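Local coordinates for protein L-aspartate semialdehyde sulfurtransferase (Methanocaldococcus jannaschii, PDB 3KPC) that probably makes homocysteine from aspartate semialdehyde and sulfide together with a partner protein, and binds S-adenosylmethionine and methylthioadenosine through its C-terminal CBS domain pair, at residues I14-N19 with L37-E42. Sequence-based numbering, arbitrary orientation.
Sequences ITAHSN and LPIVDE. With MTA (5'-deoxy-5'-methylthioadenosine), chain C.
Ala16 and Ile39 form a single bridge, parallel in register, with both backbone bonds made by Ala16: its N donates to Pro38 O (3.1 Å) and its O accepts from Val40 N (2.8 Å). One residue further on, a side chain continues the pairing. His17 ND1 donates to Val40 O at 3.0 Å, almost straight (164°); the oxygen lies in the ring plane, although the nitrogen stands well above the carbonyl plane. With CG anti to its carbonyl carbon (chi1 -59°), the ring swings back so that its ND1 edge meets the strand end. A water bonded to Ser18 N also donates to Val40 O, while Ser18 OG is held by Glu67. Van der Waals contacts flank these bonds: Ala16 CB meets Leu37 CD2, and Ser18 CB lies against Ile39 CG2. At the other end the Ile14 backbone bonds the adenine of methylthioadenosine, N to MTA N1 (2.8 Å) and O from N6 (2.9 Å), while its CB and CG1 touch N1 and Pro38 CD nears the amino group: an example of a strand-paired loop whose backbone binds adenine. Ile14 and Leu37 pack on helix 22-32, and strand 36-40, in this first CBS motif, pairs antiparallel with strand 46-51.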
loop_
_atom_site.group_PDB
_atom_site.type_symbol
_atom_site.label_atom_id
_atom_site.label_comp_id
_atom_site.label_asym_id
_atom_site.label_seq_id
_atom_site.Cartn_x
_atom_site.Cartn_y
_atom_site.Cartn_z
ATOM N N ILE A 14 -9.398 -3.356 12.446
ATOM C CA ILE A 14 -9.799 -4.643 11.901
ATOM C C ILE A 14 -8.621 -5.588 12.112
ATOM O O ILE A 14 -7.521 -5.329 11.619
ATOM C CB ILE A 14 -10.148 -4.545 10.388
ATOM C CG1 ILE A 14 -11.252 -3.503 10.134
ATOM C CG2 ILE A 14 -10.527 -5.917 9.819
ATOM C CD1 ILE A 14 -12.578 -3.762 10.854
ATOM N N THR A 15 -8.839 -6.663 12.864
ATOM C CA THR A 15 -7.776 -7.631 13.160
ATOM C C THR A 15 -8.260 -9.054 12.908
ATOM O O THR A 15 -9.448 -9.280 12.669
ATOM C CB THR A 15 -7.294 -7.531 14.629
ATOM O OG1 THR A 15 -8.369 -7.866 15.517
ATOM C CG2 THR A 15 -6.775 -6.134 14.956
ATOM N N ALA A 16 -7.339 -10.011 12.969
ATOM C CA ALA A 16 -7.696 -11.418 12.853
ATOM C C ALA A 16 -6.762 -12.279 13.689
ATOM O O ALA A 16 -5.683 -11.837 14.088
ATOM C CB ALA A 16 -7.667 -11.859 11.396
ATOM N N HIS A 17 -7.188 -13.508 13.954
ATOM C CA HIS A 17 -6.339 -14.500 14.600
ATOM C C HIS A 17 -5.512 -15.241 13.544
ATOM O O HIS A 17 -5.860 -15.233 12.360
ATOM C CB HIS A 17 -7.196 -15.453 15.444
ATOM C CG HIS A 17 -7.982 -14.756 16.513
ATOM N ND1 HIS A 17 -7.380 -13.973 17.474
ATOM C CD2 HIS A 17 -9.312 -14.704 16.766
ATOM C CE1 HIS A 17 -8.303 -13.470 18.274
ATOM N NE2 HIS A 17 -9.485 -13.901 17.868
ATOM N N SER A 18 -4.420 -15.874 13.972
ATOM C CA SER A 18 -3.450 -16.477 13.045
ATOM C C SER A 18 -3.925 -17.777 12.394
ATOM O O SER A 18 -3.294 -18.274 11.453
ATOM C CB SER A 18 -2.111 -16.712 13.752
ATOM O OG SER A 18 -2.194 -17.796 14.664
ATOM N N ASN A 19 -5.031 -18.322 12.898
ATOM C CA ASN A 19 -5.558 -19.604 12.428
ATOM C C ASN A 19 -6.508 -19.512 11.235
ATOM O O ASN A 19 -6.987 -20.540 10.749
ATOM C CB ASN A 19 -6.191 -20.407 13.584
ATOM C CG ASN A 19 -7.552 -19.863 14.024
ATOM O OD1 ASN A 19 -8.464 -20.634 14.325
ATOM N ND2 ASN A 19 -7.687 -18.541 14.074
ATOM N N LEU A 37 -3.617 -6.053 7.870
ATOM C CA LEU A 37 -4.364 -6.893 8.787
ATOM C C LEU A 37 -3.469 -7.329 9.945
ATOM O O LEU A 37 -2.739 -8.319 9.831
ATOM C CB LEU A 37 -4.953 -8.104 8.051
ATOM C CG LEU A 37 -5.875 -9.030 8.855
ATOM C CD1 LEU A 37 -7.141 -8.314 9.328
ATOM C CD2 LEU A 37 -6.229 -10.265 8.044
ATOM N N PRO A 38 -3.505 -6.569 11.058
ATOM C CA PRO A 38 -2.817 -6.994 12.272
ATOM C C PRO A 38 -3.353 -8.352 12.733
ATOM O O PRO A 38 -4.567 -8.572 12.731
ATOM C CB PRO A 38 -3.184 -5.902 13.284
ATOM C CG PRO A 38 -3.495 -4.705 12.452
ATOM C CD PRO A 38 -4.157 -5.256 11.226
ATOM N N ILE A 39 -2.443 -9.252 13.100
ATOM C CA ILE A 39 -2.802 -10.566 13.622
ATOM C C ILE A 39 -2.623 -10.537 15.134
ATOM O O ILE A 39 -1.573 -10.112 15.631
ATOM C CB ILE A 39 -1.934 -11.687 12.991
ATOM C CG1 ILE A 39 -1.960 -11.614 11.454
ATOM C CG2 ILE A 39 -2.368 -13.062 13.492
ATOM C CD1 ILE A 39 -3.342 -11.775 10.806
ATOM N N VAL A 40 -3.654 -10.954 15.863
ATOM C CA VAL A 40 -3.644 -10.879 17.322
ATOM C C VAL A 40 -3.921 -12.243 17.945
ATOM O O VAL A 40 -4.542 -13.109 17.318
ATOM C CB VAL A 40 -4.663 -9.828 17.862
ATOM C CG1 VAL A 40 -4.263 -8.416 17.446
ATOM C CG2 VAL A 40 -6.091 -10.151 17.410
ATOM N N ASP A 41 -3.448 -12.429 19.175
ATOM C CA ASP A 41 -3.712 -13.656 19.913
ATOM C C ASP A 41 -5.110 -13.623 20.537
ATOM O O ASP A 41 -5.889 -12.695 20.292
ATOM C CB ASP A 41 -2.603 -13.951 20.948
ATOM C CG ASP A 41 -2.571 -12.952 22.109
ATOM O OD1 ASP A 41 -3.517 -12.155 22.280
ATOM O OD2 ASP A 41 -1.574 -12.977 22.866
ATOM N N GLU A 42 -5.418 -14.639 21.337
ATOM C CA GLU A 42 -6.748 -14.787 21.926
ATOM C C GLU A 42 -7.078 -13.691 22.947
ATOM O O GLU A 42 -8.248 -13.475 23.278
ATOM C CB GLU A 42 -6.932 -16.188 22.530
ATOM C CG GLU A 42 -5.689 -16.796 23.188
ATOM C CD GLU A 42 -4.870 -17.658 22.232
ATOM O OE1 GLU A 42 -4.952 -18.906 22.341
ATOM O OE2 GLU A 42 -4.151 -17.088 21.369
HETATM C CS MTA C . -4.607 -0.321 4.434
HETATM S "S5'" MTA C . -4.799 1.212 3.563
HETATM C "C5'" MTA C . -6.622 1.433 3.801
HETATM C "C4'" MTA C . -7.043 2.601 4.757
HETATM O "O4'" MTA C . -8.035 2.112 5.711
HETATM C "C2'" MTA C . -6.093 2.726 7.006
HETATM O "O2'" MTA C . -6.060 3.887 7.938
HETATM C "C3'" MTA C . -5.849 3.143 5.554
HETATM O "O3'" MTA C . -5.771 4.617 5.433
HETATM C "C1'" MTA C . -7.438 2.008 7.038
HETATM N N9 MTA C . -7.032 0.637 7.496
HETATM C C8 MTA C . -6.023 -0.106 7.031
HETATM N N7 MTA C . -5.955 -1.259 7.695
HETATM C C5 MTA C . -6.923 -1.251 8.601
HETATM C C6 MTA C . -7.344 -2.151 9.569
HETATM N N6 MTA C . -6.722 -3.319 9.728
HETATM N N1 MTA C . -8.382 -1.817 10.353
HETATM C C2 MTA C . -9.016 -0.662 10.201
HETATM N N3 MTA C . -8.637 0.221 9.290
HETATM C C4 MTA C . -7.602 -0.047 8.478
HETATM O O HOH W 1 -3.807 -15.697 16.782
#